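Local coordinates for blue-light-activated histidine kinase 2 (Erythrobacter litoralis HTCC2594, PDB 4R38), which is a photosensitive histidine kinase, here its N-terminal flavin-binding LOV domain, involved in raising bacterial virulence on exposure to light, at residues F24-A29 / Y119-Q124; E88-N93 / G100-L105. All blocks are in the same frame, centred on the assembly; numbering follows the deposited sequence.

Overall arrangement
Both interactions are antiparallel strand pairings in the five-stranded sheet of a PAS-fold LOV domain, one face of each lining the riboflavin pocket. Interaction 1 joins strands 25-30 and 119-128, distant in the chain, and lies deeper, its centre about 6 Å from the chain's centre and no residue exposed. Interaction 2, the hairpin of strands 87-94 and 100-109, is nested within the loop interaction 1 closes; it lies about 10 Å out, E88 and T90 exposed. The contacts meet at Q124, N103 and L105. Interaction 1 offers the flavin weak amide bonds and close packing; interaction 2 grips its pyrimidine edge with stronger ones. Their other faces are largely aliphatic (L26, I28, V121, I123) against aromatic and polar (Y92, W102, T90, H104).

Interaction 1: residues F24-A29 / Y119-Q124; sequences FSLTIA and YFVGIQ. With RBF (riboflavin), chain E.
Q124 reaches across to both S25 and T27 through its side-chain amide. S25 OG donates to Q124 OE1 at 2.7 Å, while Q124 NE2 lies 3.2 Å from T27 OG1 in a nearly straight hydrogen bond (166°) within the amide plane. The two bonds fix the amide's rotation, presenting NE2 to the flavin, where its bonds to O4 and N5 of riboflavin are weak. T27 OG1 packs 3.3 Å from C6 of the flavin, whose C7M methyl lies 3.9 Å from A29 CB. In LOV domains the glutamine at this place is thought to respond when the cysteine, probably C61 here, bonds the flavin; no such bond is present in this structure.

The backbones pair antiparallel: T27 and G122 exchange two N-H...O bonds, as do A29 and F120. A water bridges S25 N and Q124 O.

Apolar contacts occupy the other face. V121 CG2, anti to its backbone N, meets L26 CG at 4.0 Å and also touches I28 CG1, while I123 CG2 packs on F24 CD1 at 3.9 Å.

Strand 38-41 flanks 25-30, strand 100-109 flanks 119-128, and helix 43-49 sets F45 and M48 against S25, T27 and Q124.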
ATOM      1  N   PHE A  24       4.142 -11.800  -6.376  1.00 37.41           N
ATOM      2  CA  PHE A  24       4.385 -10.402  -6.141  1.00 37.80           C
ATOM      3  C   PHE A  24       3.463  -9.954  -5.023  1.00 34.77           C
ATOM      4  O   PHE A  24       2.359 -10.477  -4.849  1.00 38.34           O
ATOM      5  CB  PHE A  24       4.172  -9.569  -7.405  1.00 43.85           C
ATOM      6  CG  PHE A  24       2.907  -9.893  -8.148  1.00 41.77           C
ATOM      7  CD1 PHE A  24       1.699  -9.313  -7.783  1.00 46.14           C
ATOM      8  CD2 PHE A  24       2.926 -10.760  -9.238  1.00 44.95           C
ATOM      9  CE1 PHE A  24       0.518  -9.611  -8.484  1.00 45.36           C
ATOM     10  CE2 PHE A  24       1.758 -11.062  -9.946  1.00 41.34           C
ATOM     11  CZ  PHE A  24       0.554 -10.485  -9.570  1.00 37.76           C
ATOM     12  N   SER A  25       3.958  -9.006  -4.248  1.00 36.47           N
ATOM     13  CA  SER A  25       3.221  -8.441  -3.109  1.00 37.88           C
ATOM     14  C   SER A  25       1.983  -7.727  -3.627  1.00 33.62           C
ATOM     15  O   SER A  25       2.052  -6.917  -4.555  1.00 36.09           O
ATOM     16  CB  SER A  25       4.124  -7.473  -2.345  1.00 36.11           C
ATOM     17  OG  SER A  25       3.435  -6.822  -1.259  1.00 37.27           O
ATOM     18  N   LEU A  26       0.835  -8.073  -3.055  1.00 34.47           N
ATOM     19  CA  LEU A  26      -0.426  -7.465  -3.435  1.00 38.13           C
ATOM     20  C   LEU A  26      -1.236  -7.164  -2.189  1.00 39.66           C
ATOM     21  O   LEU A  26      -1.204  -7.931  -1.223  1.00 39.09           O
ATOM     22  CB  LEU A  26      -1.188  -8.403  -4.362  1.00 41.72           C
ATOM     23  CG  LEU A  26      -2.490  -7.850  -4.974  1.00 42.83           C
ATOM     24  CD1 LEU A  26      -2.638  -8.294  -6.420  1.00 51.05           C
ATOM     25  CD2 LEU A  26      -3.677  -8.277  -4.141  1.00 48.42           C
ATOM     26  N   THR A  27      -1.937  -6.029  -2.226  1.00 38.22           N
ATOM     27  CA  THR A  27      -2.748  -5.553  -1.117  1.00 37.18           C
ATOM     28  C   THR A  27      -4.051  -4.996  -1.670  1.00 39.63           C
ATOM     29  O   THR A  27      -4.099  -4.506  -2.797  1.00 34.72           O
ATOM     30  CB  THR A  27      -2.056  -4.419  -0.367  1.00 40.87           C
ATOM     31  OG1 THR A  27      -1.837  -3.320  -1.265  1.00 39.48           O
ATOM     32  CG2 THR A  27      -0.717  -4.875   0.229  1.00 46.18           C
ATOM     33  N   ILE A  28      -5.127  -5.092  -0.893  1.00 34.39           N
ATOM     34  CA  ILE A  28      -6.391  -4.495  -1.286  1.00 31.92           C
ATOM     35  C   ILE A  28      -6.866  -3.737  -0.059  1.00 37.43           C
ATOM     36  O   ILE A  28      -6.765  -4.268   1.041  1.00 36.06           O
ATOM     37  CB  ILE A  28      -7.445  -5.545  -1.663  1.00 33.74           C
ATOM     38  CG1 ILE A  28      -6.995  -6.372  -2.894  1.00 39.09           C
ATOM     39  CG2 ILE A  28      -8.806  -4.909  -1.953  1.00 38.41           C
ATOM     40  CD1 ILE A  28      -7.840  -7.581  -3.142  1.00 43.01           C
ATOM     41  N   ALA A  29      -7.357  -2.514  -0.257  1.00 34.10           N
ATOM     42  CA  ALA A  29      -7.862  -1.673   0.835  1.00 34.21           C
ATOM     43  C   ALA A  29      -9.303  -1.308   0.567  1.00 38.11           C
ATOM     44  O   ALA A  29      -9.675  -1.127  -0.574  1.00 38.16           O
ATOM     45  CB  ALA A  29      -7.052  -0.412   0.941  1.00 34.32           C
ATOM     46  N   TYR A 119     -12.925   0.003  -3.451  1.00 39.60           N
ATOM     47  CA  TYR A 119     -11.715  -0.763  -3.218  1.00 37.27           C
ATOM     48  C   TYR A 119     -10.551  -0.281  -4.067  1.00 35.09           C
ATOM     49  O   TYR A 119     -10.719   0.083  -5.233  1.00 42.82           O
ATOM     50  CB  TYR A 119     -11.966  -2.234  -3.551  1.00 42.38           C
ATOM     51  CG  TYR A 119     -13.068  -2.887  -2.732  1.00 36.87           C
ATOM     52  CD1 TYR A 119     -12.823  -3.344  -1.432  1.00 40.33           C
ATOM     53  CD2 TYR A 119     -14.345  -3.009  -3.243  1.00 42.04           C
ATOM     54  CE1 TYR A 119     -13.845  -3.958  -0.696  1.00 42.80           C
ATOM     55  CE2 TYR A 119     -15.350  -3.614  -2.525  1.00 44.13           C
ATOM     56  CZ  TYR A 119     -15.103  -4.066  -1.242  1.00 46.63           C
ATOM     57  OH  TYR A 119     -16.132  -4.661  -0.531  1.00 46.87           O
ATOM     58  N   PHE A 120      -9.372  -0.344  -3.473  1.00 35.66           N
ATOM     59  CA  PHE A 120      -8.137   0.008  -4.161  1.00 40.39           C
ATOM     60  C   PHE A 120      -7.260  -1.211  -4.058  1.00 36.44           C
ATOM     61  O   PHE A 120      -7.228  -1.870  -3.025  1.00 35.72           O
ATOM     62  CB  PHE A 120      -7.463   1.205  -3.498  1.00 40.76           C
ATOM     63  CG  PHE A 120      -7.451   2.457  -4.343  1.00 30.65           C
ATOM     64  CD1 PHE A 120      -6.256   3.061  -4.687  1.00 33.95           C
ATOM     65  CD2 PHE A 120      -8.630   3.032  -4.772  1.00 36.27           C
ATOM     66  CE1 PHE A 120      -6.245   4.197  -5.467  1.00 37.59           C
ATOM     67  CE2 PHE A 120      -8.615   4.177  -5.563  1.00 41.53           C
ATOM     68  CZ  PHE A 120      -7.428   4.755  -5.891  1.00 40.68           C
ATOM     69  N   VAL A 121      -6.538  -1.498  -5.135  1.00 38.50           N
ATOM     70  CA  VAL A 121      -5.555  -2.560  -5.146  1.00 36.87           C
ATOM     71  C   VAL A 121      -4.211  -1.946  -5.439  1.00 34.10           C
ATOM     72  O   VAL A 121      -4.119  -0.959  -6.179  1.00 41.88           O
ATOM     73  CB  VAL A 121      -5.876  -3.653  -6.234  1.00 37.08           C
ATOM     74  CG1 VAL A 121      -5.899  -3.065  -7.642  1.00 37.82           C
ATOM     75  CG2 VAL A 121      -4.876  -4.812  -6.166  1.00 38.07           C
ATOM     76  N   GLY A 122      -3.175  -2.515  -4.827  1.00 36.36           N
ATOM     77  CA  GLY A 122      -1.807  -2.054  -5.000  1.00 37.29           C
ATOM     78  C   GLY A 122      -0.841  -3.231  -5.072  1.00 43.82           C
ATOM     79  O   GLY A 122      -1.058  -4.263  -4.427  1.00 39.65           O
ATOM     80  N   ILE A 123       0.202  -3.097  -5.886  1.00 40.83           N
ATOM     81  CA  ILE A 123       1.328  -4.015  -5.799  1.00 37.10           C
ATOM     82  C   ILE A 123       2.544  -3.241  -5.346  1.00 37.08           C
ATOM     83  O   ILE A 123       2.653  -2.027  -5.584  1.00 35.98           O
ATOM     84  CB  ILE A 123       1.631  -4.746  -7.123  1.00 38.38           C
ATOM     85  CG1 ILE A 123       1.965  -3.741  -8.221  1.00 41.35           C
ATOM     86  CG2 ILE A 123       0.454  -5.629  -7.484  1.00 42.61           C
ATOM     87  CD1 ILE A 123       2.437  -4.403  -9.492  1.00 56.24           C
ATOM     88  N   GLN A 124       3.418  -3.946  -4.629  1.00 35.43           N
ATOM     89  CA  GLN A 124       4.635  -3.394  -4.095  1.00 36.13           C
ATOM     90  C   GLN A 124       5.807  -4.168  -4.638  1.00 36.83           C
ATOM     91  O   GLN A 124       5.828  -5.401  -4.582  1.00 39.73           O
ATOM     92  CB  GLN A 124       4.671  -3.537  -2.585  1.00 37.31           C
ATOM     93  CG  GLN A 124       3.617  -2.757  -1.891  1.00 37.32           C
ATOM     94  CD  GLN A 124       2.266  -3.422  -1.835  1.00 45.65           C
ATOM     95  OE1 GLN A 124       2.126  -4.625  -2.045  1.00 41.32           O
ATOM     96  NE2 GLN A 124       1.245  -2.624  -1.524  1.00 50.45           N
TER
HETATM   97  N1  RBF E 201       1.969   3.251   1.397  1.00 32.94           N
HETATM   98  C2  RBF E 201       3.215   2.791   1.686  1.00 32.43           C
HETATM   99  O2  RBF E 201       4.002   3.504   2.279  1.00 33.68           O
HETATM  100  N3  RBF E 201       3.571   1.530   1.294  1.00 36.72           N
HETATM  101  C4  RBF E 201       2.697   0.682   0.709  1.00 34.70           C
HETATM  102  O4  RBF E 201       3.047  -0.471   0.366  1.00 33.47           O
HETATM  103  C4A RBF E 201       1.367   1.106   0.459  1.00 32.00           C
HETATM  104  N5  RBF E 201       0.418   0.300  -0.084  1.00 30.60           N
HETATM  105  C5A RBF E 201      -0.832   0.750  -0.288  1.00 29.86           C
HETATM  106  C6  RBF E 201      -1.842  -0.065  -0.873  1.00 31.93           C
HETATM  107  C7  RBF E 201      -3.141   0.398  -1.068  1.00 36.78           C
HETATM  108  C7M RBF E 201      -4.148  -0.585  -1.717  1.00 35.29           C
HETATM  109  C8  RBF E 201      -3.461   1.707  -0.708  1.00 33.17           C
HETATM  110  C8M RBF E 201      -4.844   2.334  -0.894  1.00 38.39           C
HETATM  111  C9  RBF E 201      -2.503   2.512  -0.158  1.00 33.20           C
HETATM  112  C9A RBF E 201      -1.165   2.072   0.065  1.00 33.32           C
HETATM  113  N10 RBF E 201      -0.240   2.915   0.657  1.00 31.29           N
HETATM  114  C10 RBF E 201       1.051   2.447   0.858  1.00 30.46           C
HETATM  115  C1' RBF E 201      -0.512   4.319   0.971  1.00 32.03           C
HETATM  116  C2' RBF E 201      -0.987   4.641   2.384  1.00 29.30           C
HETATM  117  O2' RBF E 201      -1.842   3.647   2.781  1.00 33.78           O
HETATM  118  C3' RBF E 201      -1.695   5.992   2.371  1.00 33.86           C
HETATM  119  O3' RBF E 201      -2.850   5.915   1.583  1.00 34.84           O
HETATM  120  C4' RBF E 201      -0.806   7.095   1.804  1.00 33.84           C
HETATM  121  O4' RBF E 201       0.365   7.245   2.564  1.00 33.45           O
HETATM  122  C5' RBF E 201      -1.551   8.424   1.770  1.00 33.89           C
HETATM  123  O5' RBF E 201      -1.979   8.778   3.073  1.00 35.28           O
HETATM  124  O   HOH W   1       6.400  -7.871  -5.030  1.00 43.06           O

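Interaction 2: residues E88-N93 / G100-L105; sequences EETIYN and GFWNHL. With RBF (riboflavin), chain E.
N93 CG lies anti to its carbonyl carbon and N103 CG anti to its backbone N (chi1 -178°), torsions that set both CG atoms on the flavin-facing side of a β hairpin of the PAS fold, where the two amides meet. N103 ND2 donates to N93 OD1 at 2.9 Å, with the two amide planes nearly perpendicular. The same OD1 accepts the flavin N3-H at 2.9 Å in a bond of 168°, and N93 ND2 donates to flavin O2; N93 thus matches the donor-acceptor pattern of the pyrimidine edge. N93 ND2 also donates to Y92 O, from above the carbonyl plane, and N103 ND2 adds a weak bond to flavin O4. Both leucine methyls of L105 pack on the isoalloxazine, CD1 3.4 Å from N5.

Backbone bonds run in pairs between E89 and L105, I91 and N103, and N93 and F101. F101 lays one ring face against N93 CB, and M48 of helix 43-49 touches both F101 and N103. On the flavin-facing side, helix 71-82 packs on E89, I91 and L105, and R76 forms a salt bridge with E89.

On the face turned from the flavin, Y92 points its ring edge at the face of W102, a T-shaped stack with planes at 79° in which Y92 CD1 stands 3.6 Å above the centre of the indole's ring system. Farther along, H104 NE2 donates to E88 OE2 at 2.6 Å, close to the imidazole plane and on the carboxylate's anti lone pair.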
ATOM      1  N   GLU A  88       1.450   5.728  -9.405  1.00 38.97           N
ATOM      2  CA  GLU A  88       2.687   4.993  -9.249  1.00 44.02           C
ATOM      3  C   GLU A  88       3.697   5.934  -8.563  1.00 42.08           C
ATOM      4  O   GLU A  88       3.853   7.072  -8.984  1.00 42.84           O
ATOM      5  CB  GLU A  88       3.127   4.537 -10.646  1.00 44.94           C
ATOM      6  CG  GLU A  88       4.439   3.816 -10.738  1.00 52.10           C
ATOM      7  CD  GLU A  88       4.593   3.123 -12.095  1.00 56.73           C
ATOM      8  OE1 GLU A  88       3.925   3.541 -13.067  1.00 63.74           O
ATOM      9  OE2 GLU A  88       5.371   2.157 -12.186  1.00 57.17           O
ATOM     10  N   GLU A  89       4.332   5.470  -7.482  1.00 43.22           N
ATOM     11  CA  GLU A  89       5.308   6.242  -6.708  1.00 46.79           C
ATOM     12  C   GLU A  89       6.339   5.298  -6.099  1.00 43.56           C
ATOM     13  O   GLU A  89       5.998   4.195  -5.676  1.00 42.61           O
ATOM     14  CB  GLU A  89       4.648   6.991  -5.534  1.00 55.37           C
ATOM     15  CG  GLU A  89       3.728   8.137  -5.902  1.00 56.14           C
ATOM     16  CD  GLU A  89       4.466   9.326  -6.484  1.00 59.05           C
ATOM     17  OE1 GLU A  89       5.646   9.552  -6.113  1.00 49.45           O
ATOM     18  OE2 GLU A  89       3.855  10.036  -7.315  1.00 66.42           O
ATOM     19  N   THR A  90       7.592   5.748  -6.024  1.00 38.55           N
ATOM     20  CA  THR A  90       8.610   5.050  -5.250  1.00 38.08           C
ATOM     21  C   THR A  90       8.778   5.749  -3.899  1.00 43.26           C
ATOM     22  O   THR A  90       9.151   6.914  -3.848  1.00 43.41           O
ATOM     23  CB  THR A  90       9.930   5.009  -6.009  1.00 43.21           C
ATOM     24  OG1 THR A  90       9.706   4.393  -7.287  1.00 43.04           O
ATOM     25  CG2 THR A  90      10.981   4.217  -5.240  1.00 52.20           C
ATOM     26  N   ILE A  91       8.508   5.022  -2.819  1.00 38.88           N
ATOM     27  CA  ILE A  91       8.388   5.613  -1.484  1.00 35.41           C
ATOM     28  C   ILE A  91       9.270   4.833  -0.490  1.00 39.77           C
ATOM     29  O   ILE A  91       9.428   3.617  -0.596  1.00 40.29           O
ATOM     30  CB  ILE A  91       6.903   5.615  -1.054  1.00 36.82           C
ATOM     31  CG1 ILE A  91       6.677   6.494   0.169  1.00 41.72           C
ATOM     32  CG2 ILE A  91       6.390   4.170  -0.859  1.00 40.08           C
ATOM     33  CD1 ILE A  91       5.201   6.711   0.496  1.00 43.21           C
ATOM     34  N   TYR A  92       9.887   5.532   0.445  1.00 37.60           N
ATOM     35  CA  TYR A  92      10.722   4.881   1.448  1.00 37.11           C
ATOM     36  C   TYR A  92       9.883   4.275   2.563  1.00 41.31           C
ATOM     37  O   TYR A  92       9.077   4.953   3.199  1.00 37.97           O
ATOM     38  CB  TYR A  92      11.731   5.869   2.032  1.00 43.89           C
ATOM     39  CG  TYR A  92      12.937   5.196   2.666  1.00 49.06           C
ATOM     40  CD1 TYR A  92      13.998   4.756   1.882  1.00 55.96           C
ATOM     41  CD2 TYR A  92      13.013   4.996   4.041  1.00 46.27           C
ATOM     42  CE1 TYR A  92      15.107   4.149   2.453  1.00 55.68           C
ATOM     43  CE2 TYR A  92      14.118   4.368   4.619  1.00 43.28           C
ATOM     44  CZ  TYR A  92      15.161   3.963   3.820  1.00 51.22           C
ATOM     45  OH  TYR A  92      16.262   3.348   4.380  1.00 54.69           O
ATOM     46  N   ASN A  93      10.091   2.992   2.794  1.00 35.82           N
ATOM     47  CA  ASN A  93       9.307   2.233   3.747  1.00 38.44           C
ATOM     48  C   ASN A  93      10.280   1.523   4.670  1.00 41.19           C
ATOM     49  O   ASN A  93      11.494   1.520   4.423  1.00 42.45           O
ATOM     50  CB  ASN A  93       8.431   1.185   3.064  1.00 36.40           C
ATOM     51  CG  ASN A  93       7.065   1.719   2.542  1.00 37.20           C
ATOM     52  OD1 ASN A  93       6.295   0.945   1.983  1.00 36.45           O
ATOM     53  ND2 ASN A  93       6.779   3.019   2.727  1.00 37.14           N
ATOM     54  N   GLY A 100      15.144  -0.070   6.334  1.00 52.85           N
ATOM     55  CA  GLY A 100      14.535   0.774   5.330  1.00 50.26           C
ATOM     56  C   GLY A 100      14.682   0.137   3.969  1.00 52.30           C
ATOM     57  O   GLY A 100      15.645  -0.613   3.723  1.00 48.78           O
ATOM     58  N   PHE A 101      13.725   0.420   3.090  1.00 43.11           N
ATOM     59  CA  PHE A 101      13.817  -0.004   1.696  1.00 44.89           C
ATOM     60  C   PHE A 101      12.963   0.865   0.797  1.00 47.73           C
ATOM     61  O   PHE A 101      12.004   1.472   1.251  1.00 42.11           O
ATOM     62  CB  PHE A 101      13.404  -1.471   1.549  1.00 44.74           C
ATOM     63  CG  PHE A 101      11.916  -1.730   1.750  1.00 44.36           C
ATOM     64  CD1 PHE A 101      11.083  -1.936   0.661  1.00 39.04           C
ATOM     65  CD2 PHE A 101      11.366  -1.770   3.028  1.00 45.34           C
ATOM     66  CE1 PHE A 101       9.714  -2.179   0.830  1.00 41.66           C
ATOM     67  CE2 PHE A 101      10.012  -2.009   3.205  1.00 42.46           C
ATOM     68  CZ  PHE A 101       9.184  -2.227   2.106  1.00 41.19           C
ATOM     69  N   TRP A 102      13.311   0.918  -0.486  1.00 41.71           N
ATOM     70  CA  TRP A 102      12.514   1.624  -1.474  1.00 43.95           C
ATOM     71  C   TRP A 102      11.398   0.711  -2.007  1.00 42.61           C
ATOM     72  O   TRP A 102      11.627  -0.426  -2.422  1.00 41.01           O
ATOM     73  CB  TRP A 102      13.397   2.165  -2.606  1.00 45.36           C
ATOM     74  CG  TRP A 102      14.273   3.319  -2.171  1.00 51.17           C
ATOM     75  CD1 TRP A 102      15.623   3.287  -1.931  1.00 59.51           C
ATOM     76  CD2 TRP A 102      13.853   4.666  -1.897  1.00 44.30           C
ATOM     77  NE1 TRP A 102      16.066   4.528  -1.540  1.00 54.03           N
ATOM     78  CE2 TRP A 102      15.003   5.394  -1.515  1.00 53.54           C
ATOM     79  CE3 TRP A 102      12.623   5.329  -1.959  1.00 44.85           C
ATOM     80  CZ2 TRP A 102      14.952   6.748  -1.184  1.00 51.11           C
ATOM     81  CZ3 TRP A 102      12.575   6.676  -1.628  1.00 52.63           C
ATOM     82  CH2 TRP A 102      13.732   7.371  -1.252  1.00 49.14           C
ATOM     83  N   ASN A 103      10.173   1.210  -1.940  1.00 39.32           N
ATOM     84  CA  ASN A 103       9.008   0.454  -2.343  1.00 40.70           C
ATOM     85  C   ASN A 103       8.426   1.154  -3.550  1.00 41.27           C
ATOM     86  O   ASN A 103       8.004   2.307  -3.464  1.00 39.61           O
ATOM     87  CB  ASN A 103       8.007   0.439  -1.187  1.00 35.95           C
ATOM     88  CG  ASN A 103       6.748  -0.383  -1.477  1.00 37.63           C
ATOM     89  OD1 ASN A 103       6.444  -0.782  -2.629  1.00 38.28           O
ATOM     90  ND2 ASN A 103       6.008  -0.658  -0.429  1.00 38.63           N
ATOM     91  N   HIS A 104       8.452   0.472  -4.693  1.00 34.94           N
ATOM     92  CA  HIS A 104       7.818   0.981  -5.896  1.00 36.55           C
ATOM     93  C   HIS A 104       6.393   0.483  -5.862  1.00 37.97           C
ATOM     94  O   HIS A 104       6.120  -0.686  -6.095  1.00 37.13           O
ATOM     95  CB  HIS A 104       8.539   0.475  -7.146  1.00 40.05           C
ATOM     96  CG  HIS A 104       8.064   1.105  -8.419  1.00 45.23           C
ATOM     97  ND1 HIS A 104       8.919   1.685  -9.329  1.00 57.11           N
ATOM     98  CD2 HIS A 104       6.820   1.222  -8.941  1.00 56.72           C
ATOM     99  CE1 HIS A 104       8.220   2.159 -10.346  1.00 60.92           C
ATOM    100  NE2 HIS A 104       6.945   1.889 -10.136  1.00 55.73           N
ATOM    101  N   LEU A 105       5.489   1.397  -5.552  1.00 36.27           N
ATOM    102  CA  LEU A 105       4.091   1.087  -5.363  1.00 35.58           C
ATOM    103  C   LEU A 105       3.308   1.488  -6.612  1.00 42.09           C
ATOM    104  O   LEU A 105       3.494   2.581  -7.148  1.00 44.12           O
ATOM    105  CB  LEU A 105       3.587   1.867  -4.137  1.00 37.96           C
ATOM    106  CG  LEU A 105       2.118   1.806  -3.739  1.00 37.69           C
ATOM    107  CD1 LEU A 105       1.668   0.429  -3.269  1.00 47.66           C
ATOM    108  CD2 LEU A 105       1.871   2.841  -2.629  1.00 42.42           C
TER
HETATM  109  N1  RBF E 201       1.969   3.251   1.397  1.00 32.94           N
HETATM  110  C2  RBF E 201       3.215   2.791   1.686  1.00 32.43           C
HETATM  111  O2  RBF E 201       4.002   3.504   2.279  1.00 33.68           O
HETATM  112  N3  RBF E 201       3.571   1.530   1.294  1.00 36.72           N
HETATM  113  C4  RBF E 201       2.697   0.682   0.709  1.00 34.70           C
HETATM  114  O4  RBF E 201       3.047  -0.471   0.366  1.00 33.47           O
HETATM  115  C4A RBF E 201       1.367   1.106   0.459  1.00 32.00           C
HETATM  116  N5  RBF E 201       0.418   0.300  -0.084  1.00 30.60           N
HETATM  117  C5A RBF E 201      -0.832   0.750  -0.288  1.00 29.86           C
HETATM  118  C6  RBF E 201      -1.842  -0.065  -0.873  1.00 31.93           C
HETATM  119  C7  RBF E 201      -3.141   0.398  -1.068  1.00 36.78           C
HETATM  120  C7M RBF E 201      -4.148  -0.585  -1.717  1.00 35.29           C
HETATM  121  C8  RBF E 201      -3.461   1.707  -0.708  1.00 33.17           C
HETATM  122  C8M RBF E 201      -4.844   2.334  -0.894  1.00 38.39           C
HETATM  123  C9  RBF E 201      -2.503   2.512  -0.158  1.00 33.20           C
HETATM  124  C9A RBF E 201      -1.165   2.072   0.065  1.00 33.32           C
HETATM  125  N10 RBF E 201      -0.240   2.915   0.657  1.00 31.29           N
HETATM  126  C10 RBF E 201       1.051   2.447   0.858  1.00 30.46           C
HETATM  127  C1' RBF E 201      -0.512   4.319   0.971  1.00 32.03           C
HETATM  128  C2' RBF E 201      -0.987   4.641   2.384  1.00 29.30           C
HETATM  129  O2' RBF E 201      -1.842   3.647   2.781  1.00 33.78           O
HETATM  130  C3' RBF E 201      -1.695   5.992   2.371  1.00 33.86           C
HETATM  131  O3' RBF E 201      -2.850   5.915   1.583  1.00 34.84           O
HETATM  132  C4' RBF E 201      -0.806   7.095   1.804  1.00 33.84           C
HETATM  133  O4' RBF E 201       0.365   7.245   2.564  1.00 33.45           O
HETATM  134  C5' RBF E 201      -1.551   8.424   1.770  1.00 33.89           C
HETATM  135  O5' RBF E 201      -1.979   8.778   3.073  1.00 35.28           O